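Local coordinates for protein glutaredoxin 1 (Francisella tularensis subsp. tularensis, PDB 3MSZ) that probably reduces protein disulfides through a thioredoxin-type redox centre and binds glutathione in a pocket beside it, at residues I8-R11 / Y16-W19; K21-E26 / T76-N81; K44-M49 / S60-I65. All coordinates share one frame; numbering follows the deposited sequence.

How the contacts relate
Strand 6-10 is the first element of the fold. Contact 1 (8-11 with 16-19) closes a short loop, where this strand gives way to helix 15-26. It closes before contacts 2 and 3 open. The same helix carries 21-26, which pairs with 76-81 near the C terminus in contact 2. Contact 3 (44-49 with 60-65) is nested inside that long loop and joins helix 39-50 to the segment leading into strand 64-67. Contacts 1 and 3 meet where Cys-17 touches Pro-63 and Tyr-9 touches Phe-45. Contacts 2 and 3 lie on opposite sides of the chain's centre, yet Ile-65 packs on Phe-24 and Leu-78. All three touch the bound glutathione.

Contact 1: I8-R11 / Y16-W19; sequences IYTR and YCVW. With GSH (glutathione), chain D; CAC (cacodylate ion), chain C.
Thr-10 and Cys-17 face each other with their CA atoms 5.7 Å apart, where the end of strand 6-10 meets the start of helix 15-26. This is the strand-to-helix half of the first beta-alpha-beta unit of the thioredoxin fold. Cys-14 and Cys-17 form a CxxC pair at the helix start, and a disulfide between them has been seen in this protein.

Cys-17 carries the contact. Its sulfur lies beside its own backbone N (chi1 -77°), and this torsion turns it to the strand. Two conformers are deposited, and the one described has SG 3.4 Å from Thr-10 CB. Thr-10 CG2 lies 3.7 Å from Cys-17 SG. Arg-11 N comes equally near, 3.7 Å from Cys-17 SG. No hydrogen bond joins the two segments. Thr-10 gives its carbon side to the sulfur, while its OG1 is hydrogen-bonded to Glu-33 OE2. Cys-17 also touches Pro-63, which follows a cis peptide bond, as is usual next to the redox site in this fold.

Tyr-16 belongs to the glutathione pocket. One face of its ring has glutathione N2 above it, set toward the rim. Tyr-16 CD1 lies 3.6 Å from glutathione CB2.

Arg-11 runs extended from CG to NE and reaches the cacodylate ion, probably a crystallisation component. The guanidinium grips one oxygen with its edge, in plane. Arg-11 NE reaches cacodylate O1 at 3.0 Å (142°). Arg-11 NH1 reaches the same O1 at 2.8 Å (152°), so two hydrogen bonds converge on one oxygen.

Contact 2: K21-E26 / T76-N81; sequences KQWFEE and TELKAN. With GSH (glutathione), chain D.
Glu-77 O is gripped by two donors of Asn-81 at the end of helix 75-80. Asn-81 ND2 reaches Glu-77 O at 2.7 Å, with an N-H...O angle of 152°. Asn-81 N reaches the same Glu-77 O at 3.1 Å from the opposite face of the carbonyl plane. The side chain of Asn-81 thus folds back on the last turn, where the chain leaves helical geometry. Thr-76 and Glu-77, at the start of the same helix, line the glutathione pocket.

Two helices of the thioredoxin fold, 15-26 and 75-80, pack together here against the beta-sheet. Their segments 21-26 and 76-80 run roughly parallel, in the same direction, with axes 11.3 Å apart at 28°. Leu-78 packs between them against Trp-23 and Phe-24. Its CG is anti to the backbone N (chi1 180°), which sends both methyls to the other helix. Leu-78 CG lies over one face of the Trp-23 ring, toward the rim. Leu-78 CD1 is 4.0 Å from Trp-23 CE3 and 3.5 Å from Phe-24 CZ. Leu-78 CD2 lies 3.9 Å from Phe-24 CE2. Lys-79 bends along its chain and brings NZ to 3.8 Å from Trp-23 NE1, at the edge of the apolar patch.

Ile-85 of helix 82-85 touches both Trp-23 and Leu-78. From the beta-sheet, Ile-65 of strand 64-67 meets Phe-24 and Leu-78, and Val-6 of strand 6-10 meets Phe-24.

Contact 3: K44-M49 / S60-I65; sequences KFYDEM and STVPQI. With GSH (glutathione), chain D; CAC (cacodylate ion), chain C.
Ser-60 lies over the face of the Tyr-46 ring, with its CA 3.8 Å from the ring centroid and 6° off the normal. This is a CH-pi contact. The ring gets there with CG beside the backbone N of Tyr-46 (chi1 -63°). Thr-61 follows along the ring's outer end, where Tyr-46 OH is 3.1 Å from Thr-61 C. The CB of Thr-61 points away from the helix and lies 3.8 Å from glutathione SG2. Val-62 sets a methyl at the ring edge, with CG1 3.8 Å from Tyr-46 OH. The backbone N of Val-62 donates to O2 of the cacodylate, probably a crystallisation component, at 3.0 Å and 159°. Pro-63, after its cis peptide bond, brings CD to 3.3 Å from glutathione O2. Gln-64 then enters strand 64-67 and pairs through its backbone with Tyr-9. Ile-65 turns to the other side of the sheet and meets Phe-24 of helix 15-26.

No hydrogen bond links 44-49 to 60-65. Tyr-46 thus meets the cis-proline loop of the thioredoxin fold through its ring face and hydroxyl end, by van der Waals contact, while groups of Thr-61 to Pro-63 face glutathione and the cacodylate.

Contact 1: I8-R11 / Y16-W19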
loop_
_atom_site.group_PDB
_atom_site.type_symbol
_atom_site.label_atom_id
_atom_site.label_comp_id
_atom_site.label_asym_id
_atom_site.label_seq_id
_atom_site.Cartn_x
_atom_site.Cartn_y
_atom_site.Cartn_z
ATOM N N ILE A 8 -1.304 4.334 1.350
ATOM C CA ILE A 8 -0.115 3.622 0.905
ATOM C C ILE A 8 1.071 3.866 1.829
ATOM O O ILE A 8 1.436 5.016 2.110
ATOM C CB ILE A 8 0.354 4.050 -0.508
ATOM C CG1 ILE A 8 -0.851 4.253 -1.441
ATOM C CG2 ILE A 8 1.293 2.986 -1.075
ATOM C CD1 ILE A 8 -0.467 4.599 -2.900
ATOM N N TYR A 9 1.687 2.772 2.263
ATOM C CA TYR A 9 2.879 2.831 3.066
ATOM C C TYR A 9 4.075 2.547 2.180
ATOM O O TYR A 9 4.095 1.538 1.466
ATOM C CB TYR A 9 2.774 1.797 4.193
ATOM C CG TYR A 9 1.694 2.142 5.201
ATOM C CD1 TYR A 9 1.980 2.965 6.285
ATOM C CD2 TYR A 9 0.406 1.618 5.090
ATOM C CE1 TYR A 9 1.004 3.279 7.227
ATOM C CE2 TYR A 9 -0.597 1.935 6.035
ATOM C CZ TYR A 9 -0.270 2.758 7.105
ATOM O OH TYR A 9 -1.216 3.099 8.054
ATOM N N THR A 10 5.080 3.425 2.255
ATOM C CA THR A 10 6.183 3.390 1.332
ATOM C C THR A 10 7.509 3.727 2.008
ATOM O O THR A 10 7.563 4.022 3.202
ATOM C CB THR A 10 5.982 4.437 0.194
ATOM O OG1 THR A 10 6.022 5.740 0.768
ATOM C CG2 THR A 10 4.621 4.261 -0.476
ATOM N N ARG A 11 8.579 3.639 1.225
ATOM C CA ARG A 11 9.867 4.201 1.599
ATOM C C ARG A 11 10.445 4.863 0.329
ATOM O O ARG A 11 10.008 4.560 -0.816
ATOM C CB ARG A 11 10.794 3.105 2.144
ATOM C CG ARG A 11 11.386 2.196 1.042
ATOM C CD ARG A 11 12.286 1.116 1.662
ATOM N NE ARG A 11 12.805 0.178 0.654
ATOM C CZ ARG A 11 13.789 0.450 -0.211
ATOM N NH1 ARG A 11 14.197 -0.479 -1.062
ATOM N NH2 ARG A 11 14.386 1.642 -0.218
ATOM N N TYR A 16 8.960 -0.029 -6.606
ATOM C CA TYR A 16 7.608 -0.586 -6.601
ATOM C C TYR A 16 6.635 0.320 -5.865
ATOM O O TYR A 16 5.445 0.336 -6.189
ATOM C CB TYR A 16 7.567 -2.007 -6.039
ATOM C CG TYR A 16 8.040 -3.012 -7.057
ATOM C CD1 TYR A 16 9.259 -3.632 -6.919
ATOM C CD2 TYR A 16 7.258 -3.325 -8.174
ATOM C CE1 TYR A 16 9.698 -4.582 -7.843
ATOM C CE2 TYR A 16 7.701 -4.253 -9.126
ATOM C CZ TYR A 16 8.923 -4.882 -8.944
ATOM O OH TYR A 16 9.394 -5.802 -9.856
ATOM N N CYS A 17 7.134 1.070 -4.887
ATOM C CA CYS A 17 6.332 2.119 -4.254
ATOM C C CYS A 17 5.978 3.213 -5.258
ATOM O O CYS A 17 4.877 3.754 -5.229
ATOM C CB CYS A 17 7.063 2.737 -3.052
ATOM S SG CYS A 17 7.047 1.706 -1.569
ATOM N N VAL A 18 6.909 3.538 -6.150
ATOM C CA VAL A 18 6.644 4.571 -7.179
ATOM C C VAL A 18 5.655 3.996 -8.223
ATOM O O VAL A 18 4.750 4.697 -8.653
ATOM C CB VAL A 18 7.982 5.108 -7.820
ATOM C CG1 VAL A 18 7.740 5.947 -9.127
ATOM C CG2 VAL A 18 8.725 5.947 -6.814
ATOM N N TRP A 19 5.808 2.715 -8.608
ATOM C CA TRP A 19 4.861 2.129 -9.566
ATOM C C TRP A 19 3.441 2.146 -9.009
ATOM O O TRP A 19 2.485 2.344 -9.738
ATOM C CB TRP A 19 5.222 0.695 -9.972
ATOM C CG TRP A 19 6.622 0.542 -10.475
ATOM C CD1 TRP A 19 7.453 -0.526 -10.268
ATOM C CD2 TRP A 19 7.376 1.501 -11.232
ATOM N NE1 TRP A 19 8.681 -0.293 -10.860
ATOM C CE2 TRP A 19 8.647 0.933 -11.481
ATOM C CE3 TRP A 19 7.089 2.768 -11.770
ATOM C CZ2 TRP A 19 9.642 1.602 -12.212
ATOM C CZ3 TRP A 19 8.083 3.426 -12.500
ATOM C CH2 TRP A 19 9.341 2.845 -12.696
HETATM N N1 GSH D . 6.333 -12.476 -4.626
HETATM C CA1 GSH D . 6.273 -11.035 -4.452
HETATM C C1 GSH D . 6.924 -10.538 -3.181
HETATM O O11 GSH D . 6.603 -11.019 -2.066
HETATM O O12 GSH D . 7.792 -9.617 -3.231
HETATM C CB1 GSH D . 6.994 -10.295 -5.569
HETATM C CG1 GSH D . 6.635 -8.856 -5.194
HETATM C CD1 GSH D . 7.020 -7.870 -6.222
HETATM O OE1 GSH D . 6.715 -8.105 -7.584
HETATM N N2 GSH D . 7.613 -6.818 -5.674
HETATM C CA2 GSH D . 7.074 -6.349 -4.423
HETATM C C2 GSH D . 5.679 -5.849 -4.586
HETATM O O2 GSH D . 5.206 -4.774 -3.778
HETATM C CB2 GSH D . 7.935 -5.215 -3.915
HETATM S SG2 GSH D . 9.159 -5.806 -2.723
HETATM N N3 GSH D . 4.951 -6.475 -5.537
HETATM C CA3 GSH D . 3.703 -7.102 -5.182
HETATM C C3 GSH D . 3.795 -8.013 -3.955
HETATM O O31 GSH D . 4.874 -8.446 -3.482
HETATM O O32 GSH D . 2.778 -8.375 -3.348
HETATM AS AS CAC C . 12.011 -3.439 0.941
HETATM O O1 CAC C . 12.424 -2.594 -0.520
HETATM O O2 CAC C . 10.318 -3.744 0.828
HETATM C C1 CAC C . 12.990 -5.139 1.058
HETATM C C2 CAC C . 12.359 -2.336 2.518
#

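Contact 2: K21-E26 / T76-N81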
loop_
_atom_site.group_PDB
_atom_site.type_symbol
_atom_site.label_atom_id
_atom_site.label_comp_id
_atom_site.label_asym_id
_atom_site.label_seq_id
_atom_site.Cartn_x
_atom_site.Cartn_y
_atom_site.Cartn_z
ATOM N N LYS A 21 2.112 4.258 -6.691
ATOM C CA LYS A 21 1.629 5.660 -6.684
ATOM C C LYS A 21 1.297 6.130 -8.094
ATOM O O LYS A 21 0.266 6.758 -8.329
ATOM C CB LYS A 21 2.672 6.584 -6.060
ATOM C CG LYS A 21 2.847 6.345 -4.564
ATOM C CD LYS A 21 3.813 7.341 -3.927
ATOM C CE LYS A 21 5.254 6.872 -4.093
ATOM N NZ LYS A 21 6.229 7.810 -3.449
ATOM N N GLN A 22 2.194 5.835 -9.026
ATOM C CA GLN A 22 1.982 6.190 -10.421
ATOM C C GLN A 22 0.679 5.613 -10.958
ATOM O O GLN A 22 -0.031 6.269 -11.727
ATOM C CB GLN A 22 3.135 5.650 -11.258
ATOM C CG GLN A 22 2.963 5.908 -12.718
ATOM C CD GLN A 22 4.153 5.375 -13.532
ATOM O OE1 GLN A 22 4.994 6.139 -13.995
ATOM N NE2 GLN A 22 4.218 4.063 -13.685
ATOM N N TRP A 23 0.356 4.387 -10.551
ATOM C CA TRP A 23 -0.899 3.784 -10.983
ATOM C C TRP A 23 -2.111 4.598 -10.499
ATOM O O TRP A 23 -3.057 4.860 -11.254
ATOM C CB TRP A 23 -1.016 2.327 -10.503
ATOM C CG TRP A 23 -2.218 1.619 -11.093
ATOM C CD1 TRP A 23 -2.275 0.958 -12.303
ATOM C CD2 TRP A 23 -3.543 1.543 -10.536
ATOM N NE1 TRP A 23 -3.546 0.469 -12.515
ATOM C CE2 TRP A 23 -4.342 0.801 -11.448
ATOM C CE3 TRP A 23 -4.130 2.021 -9.362
ATOM C CZ2 TRP A 23 -5.706 0.514 -11.210
ATOM C CZ3 TRP A 23 -5.501 1.738 -9.127
ATOM C CH2 TRP A 23 -6.266 0.997 -10.057
ATOM N N PHE A 24 -2.102 4.966 -9.226
ATOM C CA PHE A 24 -3.195 5.760 -8.672
ATOM C C PHE A 24 -3.277 7.117 -9.364
ATOM O O PHE A 24 -4.366 7.564 -9.740
ATOM C CB PHE A 24 -3.042 5.907 -7.154
ATOM C CG PHE A 24 -3.384 4.640 -6.405
ATOM C CD1 PHE A 24 -4.700 4.178 -6.371
ATOM C CD2 PHE A 24 -2.402 3.904 -5.768
ATOM C CE1 PHE A 24 -5.036 2.989 -5.710
ATOM C CE2 PHE A 24 -2.727 2.725 -5.083
ATOM C CZ PHE A 24 -4.053 2.267 -5.067
ATOM N N GLU A 25 -2.117 7.753 -9.535
ATOM C CA GLU A 25 -2.032 9.045 -10.222
ATOM C C GLU A 25 -2.510 8.993 -11.678
ATOM O O GLU A 25 -3.172 9.912 -12.132
ATOM C CB GLU A 25 -0.608 9.621 -10.136
ATOM C CG GLU A 25 -0.279 10.127 -8.722
ATOM C CD GLU A 25 1.215 10.216 -8.407
ATOM O OE1 GLU A 25 2.043 9.559 -9.085
ATOM O OE2 GLU A 25 1.556 10.945 -7.451
ATOM N N GLU A 26 -2.173 7.934 -12.408
ATOM C CA GLU A 26 -2.567 7.815 -13.825
ATOM C C GLU A 26 -4.053 7.573 -13.940
ATOM O O GLU A 26 -4.647 7.736 -15.011
ATOM C CB GLU A 26 -1.768 6.705 -14.556
ATOM C CG GLU A 26 -0.246 7.043 -14.726
ATOM C CD GLU A 26 0.022 8.334 -15.572
ATOM O OE1 GLU A 26 -0.733 8.628 -16.521
ATOM O OE2 GLU A 26 0.996 9.065 -15.285
ATOM N N THR A 76 1.953 -6.130 -7.125
ATOM C CA THR A 76 1.366 -7.274 -7.806
ATOM C C THR A 76 -0.106 -7.390 -7.509
ATOM O O THR A 76 -0.909 -7.569 -8.422
ATOM C CB THR A 76 2.070 -8.569 -7.402
ATOM O OG1 THR A 76 3.404 -8.526 -7.915
ATOM C CG2 THR A 76 1.330 -9.817 -7.953
ATOM N N GLU A 77 -0.480 -7.265 -6.235
ATOM C CA GLU A 77 -1.887 -7.386 -5.896
ATOM C C GLU A 77 -2.692 -6.230 -6.441
ATOM O O GLU A 77 -3.843 -6.412 -6.851
ATOM C CB GLU A 77 -2.124 -7.523 -4.397
ATOM C CG GLU A 77 -1.693 -8.855 -3.822
ATOM C CD GLU A 77 -0.194 -8.886 -3.461
ATOM O OE1 GLU A 77 0.506 -7.850 -3.622
ATOM O OE2 GLU A 77 0.281 -9.948 -3.003
ATOM N N LEU A 78 -2.107 -5.033 -6.433
ATOM C CA LEU A 78 -2.803 -3.868 -6.967
ATOM C C LEU A 78 -3.172 -4.132 -8.424
ATOM O O LEU A 78 -4.317 -3.967 -8.833
ATOM C CB LEU A 78 -1.920 -2.624 -6.870
ATOM C CG LEU A 78 -2.494 -1.301 -7.385
ATOM C CD1 LEU A 78 -3.743 -0.911 -6.602
ATOM C CD2 LEU A 78 -1.428 -0.201 -7.295
ATOM N N LYS A 79 -2.194 -4.545 -9.206
ATOM C CA LYS A 79 -2.440 -4.768 -10.627
ATOM C C LYS A 79 -3.442 -5.895 -10.849
ATOM O O LYS A 79 -4.299 -5.801 -11.740
ATOM C CB LYS A 79 -1.136 -5.054 -11.354
ATOM C CG LYS A 79 -0.242 -3.837 -11.436
ATOM C CD LYS A 79 -0.975 -2.669 -12.108
ATOM C CE LYS A 79 -0.669 -2.625 -13.623
ATOM N NZ LYS A 79 -1.886 -2.339 -14.438
ATOM N N ALA A 80 -3.333 -6.958 -10.044
ATOM C CA ALA A 80 -4.282 -8.072 -10.131
ATOM C C ALA A 80 -5.712 -7.589 -9.960
ATOM O O ALA A 80 -6.627 -8.154 -10.536
ATOM C CB ALA A 80 -3.978 -9.141 -9.100
ATOM N N ASN A 81 -5.902 -6.547 -9.159
ATOM C CA ASN A 81 -7.236 -6.012 -8.924
ATOM C C ASN A 81 -7.539 -4.702 -9.641
ATOM O O ASN A 81 -8.493 -4.010 -9.269
ATOM C CB ASN A 81 -7.444 -5.808 -7.431
ATOM C CG ASN A 81 -7.404 -7.103 -6.672
ATOM O OD1 ASN A 81 -8.406 -7.814 -6.585
ATOM N ND2 ASN A 81 -6.245 -7.429 -6.119
HETATM N N1 GSH D . 6.333 -12.476 -4.626
HETATM C CA1 GSH D . 6.273 -11.035 -4.452
HETATM C C1 GSH D . 6.924 -10.538 -3.181
HETATM O O11 GSH D . 6.603 -11.019 -2.066
HETATM O O12 GSH D . 7.792 -9.617 -3.231
HETATM C CB1 GSH D . 6.994 -10.295 -5.569
HETATM C CG1 GSH D . 6.635 -8.856 -5.194
HETATM C CD1 GSH D . 7.020 -7.870 -6.222
HETATM O OE1 GSH D . 6.715 -8.105 -7.584
HETATM N N2 GSH D . 7.613 -6.818 -5.674
HETATM C CA2 GSH D . 7.074 -6.349 -4.423
HETATM C C2 GSH D . 5.679 -5.849 -4.586
HETATM O O2 GSH D . 5.206 -4.774 -3.778
HETATM C CB2 GSH D . 7.935 -5.215 -3.915
HETATM S SG2 GSH D . 9.159 -5.806 -2.723
HETATM N N3 GSH D . 4.951 -6.475 -5.537
HETATM C CA3 GSH D . 3.703 -7.102 -5.182
HETATM C C3 GSH D . 3.795 -8.013 -3.955
HETATM O O31 GSH D . 4.874 -8.446 -3.482
HETATM O O32 GSH D . 2.778 -8.375 -3.348
#

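Contact 3: K44-M49 / S60-I65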
loop_
_atom_site.group_PDB
_atom_site.type_symbol
_atom_site.label_atom_id
_atom_site.label_comp_id
_atom_site.label_asym_id
_atom_site.label_seq_id
_atom_site.Cartn_x
_atom_site.Cartn_y
_atom_site.Cartn_z
ATOM N N LYS A 44 8.969 -2.160 12.907
ATOM C CA LYS A 44 7.981 -1.896 13.939
ATOM C C LYS A 44 6.580 -1.809 13.321
ATOM O O LYS A 44 5.612 -2.314 13.866
ATOM C CB LYS A 44 8.315 -0.595 14.677
ATOM C CG LYS A 44 7.454 -0.337 15.930
ATOM C CD LYS A 44 7.598 1.104 16.472
ATOM C CE LYS A 44 6.792 1.326 17.768
ATOM N NZ LYS A 44 6.915 2.723 18.329
ATOM N N PHE A 45 6.477 -1.110 12.206
ATOM C CA PHE A 45 5.254 -1.084 11.433
ATOM C C PHE A 45 4.825 -2.505 10.963
ATOM O O PHE A 45 3.668 -2.892 11.112
ATOM C CB PHE A 45 5.482 -0.158 10.235
ATOM C CG PHE A 45 4.420 -0.250 9.195
ATOM C CD1 PHE A 45 3.208 0.394 9.373
ATOM C CD2 PHE A 45 4.635 -0.972 8.038
ATOM C CE1 PHE A 45 2.222 0.302 8.419
ATOM C CE2 PHE A 45 3.655 -1.052 7.070
ATOM C CZ PHE A 45 2.445 -0.416 7.261
ATOM N N TYR A 46 5.751 -3.290 10.414
ATOM C CA TYR A 46 5.420 -4.663 10.033
ATOM C C TYR A 46 4.845 -5.455 11.201
ATOM O O TYR A 46 3.784 -6.103 11.081
ATOM C CB TYR A 46 6.632 -5.417 9.462
ATOM C CG TYR A 46 7.206 -4.836 8.169
ATOM C CD1 TYR A 46 6.386 -4.183 7.264
ATOM C CD2 TYR A 46 8.578 -4.931 7.879
ATOM C CE1 TYR A 46 6.895 -3.628 6.086
ATOM C CE2 TYR A 46 9.108 -4.389 6.695
ATOM C CZ TYR A 46 8.252 -3.743 5.802
ATOM O OH TYR A 46 8.727 -3.204 4.623
ATOM N N ASP A 47 5.537 -5.412 12.329
ATOM C CA ASP A 47 5.137 -6.243 13.458
ATOM C C ASP A 47 3.776 -5.774 13.999
ATOM O O ASP A 47 2.897 -6.588 14.314
ATOM C CB ASP A 47 6.232 -6.240 14.539
ATOM C CG ASP A 47 7.558 -6.859 14.051
ATOM O OD1 ASP A 47 7.735 -7.103 12.827
ATOM O OD2 ASP A 47 8.438 -7.098 14.911
ATOM N N GLU A 48 3.588 -4.457 14.060
ATOM C CA GLU A 48 2.322 -3.881 14.442
ATOM C C GLU A 48 1.176 -4.314 13.509
ATOM O O GLU A 48 0.173 -4.825 13.958
ATOM C CB GLU A 48 2.431 -2.381 14.414
ATOM C CG GLU A 48 3.247 -1.827 15.535
ATOM C CD GLU A 48 3.191 -0.304 15.584
ATOM O OE1 GLU A 48 2.892 0.320 14.530
ATOM O OE2 GLU A 48 3.444 0.256 16.678
HETATM N N MSE A 49 1.330 -4.096 12.214
HETATM C CA MSE A 49 0.307 -4.524 11.250
HETATM C C MSE A 49 0.041 -6.032 11.311
HETATM O O MSE A 49 -1.111 -6.445 11.223
HETATM C CB MSE A 49 0.728 -4.150 9.815
HETATM C CG MSE A 49 0.576 -2.675 9.453
HETATM SE SE MSE A 49 -1.253 -1.991 9.595
HETATM C CE MSE A 49 -1.208 -1.471 11.488
ATOM N N SER A 60 6.102 -7.796 4.965
ATOM C CA SER A 60 7.510 -7.620 5.290
ATOM C C SER A 60 8.212 -6.826 4.200
ATOM O O SER A 60 9.437 -6.793 4.139
ATOM C CB SER A 60 8.198 -8.987 5.449
ATOM O OG SER A 60 8.242 -9.637 4.201
ATOM N N THR A 61 7.424 -6.187 3.345
ATOM C CA THR A 61 7.949 -5.316 2.303
ATOM C C THR A 61 7.022 -4.108 2.151
ATOM O O THR A 61 5.899 -4.085 2.680
ATOM C CB THR A 61 8.021 -6.058 0.943
ATOM O OG1 THR A 61 6.694 -6.336 0.465
ATOM C CG2 THR A 61 8.775 -7.389 1.099
ATOM N N VAL A 62 7.493 -3.099 1.428
ATOM C CA VAL A 62 6.619 -2.028 0.952
ATOM C C VAL A 62 6.708 -2.059 -0.560
ATOM O O VAL A 62 7.661 -2.590 -1.098
ATOM C CB VAL A 62 7.035 -0.644 1.481
ATOM C CG1 VAL A 62 6.620 -0.506 2.951
ATOM C CG2 VAL A 62 8.552 -0.468 1.312
ATOM N N PRO A 63 5.703 -1.502 -1.249
ATOM C CA PRO A 63 4.551 -0.806 -0.665
ATOM C C PRO A 63 3.505 -1.759 -0.052
ATOM O O PRO A 63 3.435 -2.935 -0.415
ATOM C CB PRO A 63 3.945 -0.090 -1.883
ATOM C CG PRO A 63 4.211 -1.057 -2.984
ATOM C CD PRO A 63 5.577 -1.625 -2.718
ATOM N N GLN A 64 2.706 -1.220 0.868
ATOM C CA GLN A 64 1.478 -1.860 1.346
ATOM C C GLN A 64 0.328 -0.888 1.117
ATOM O O GLN A 64 0.341 0.261 1.587
ATOM C CB GLN A 64 1.554 -2.277 2.833
ATOM C CG GLN A 64 2.610 -3.385 3.124
ATOM C CD GLN A 64 2.417 -4.677 2.309
ATOM O OE1 GLN A 64 3.385 -5.380 1.974
ATOM N NE2 GLN A 64 1.177 -4.984 1.976
ATOM N N ILE A 65 -0.685 -1.376 0.406
ATOM C CA ILE A 65 -1.796 -0.556 -0.024
ATOM C C ILE A 65 -3.100 -0.981 0.660
ATOM O O ILE A 65 -3.447 -2.172 0.680
ATOM C CB ILE A 65 -1.961 -0.694 -1.553
ATOM C CG1 ILE A 65 -0.676 -0.228 -2.249
ATOM C CG2 ILE A 65 -3.211 0.077 -2.034
ATOM C CD1 ILE A 65 -0.514 -0.761 -3.647
HETATM N N1 GSH D . 6.333 -12.476 -4.626
HETATM C CA1 GSH D . 6.273 -11.035 -4.452
HETATM C C1 GSH D . 6.924 -10.538 -3.181
HETATM O O11 GSH D . 6.603 -11.019 -2.066
HETATM O O12 GSH D . 7.792 -9.617 -3.231
HETATM C CB1 GSH D . 6.994 -10.295 -5.569
HETATM C CG1 GSH D . 6.635 -8.856 -5.194
HETATM C CD1 GSH D . 7.020 -7.870 -6.222
HETATM O OE1 GSH D . 6.715 -8.105 -7.584
HETATM N N2 GSH D . 7.613 -6.818 -5.674
HETATM C CA2 GSH D . 7.074 -6.349 -4.423
HETATM C C2 GSH D . 5.679 -5.849 -4.586
HETATM O O2 GSH D . 5.206 -4.774 -3.778
HETATM C CB2 GSH D . 7.935 -5.215 -3.915
HETATM S SG2 GSH D . 9.159 -5.806 -2.723
HETATM N N3 GSH D . 4.951 -6.475 -5.537
HETATM C CA3 GSH D . 3.703 -7.102 -5.182
HETATM C C3 GSH D . 3.795 -8.013 -3.955
HETATM O O31 GSH D . 4.874 -8.446 -3.482
HETATM O O32 GSH D . 2.778 -8.375 -3.348
HETATM AS AS CAC C . 12.011 -3.439 0.941
HETATM O O1 CAC C . 12.424 -2.594 -0.520
HETATM O O2 CAC C . 10.318 -3.744 0.828
HETATM C C1 CAC C . 12.990 -5.139 1.058
HETATM C C2 CAC C . 12.359 -2.336 2.518
#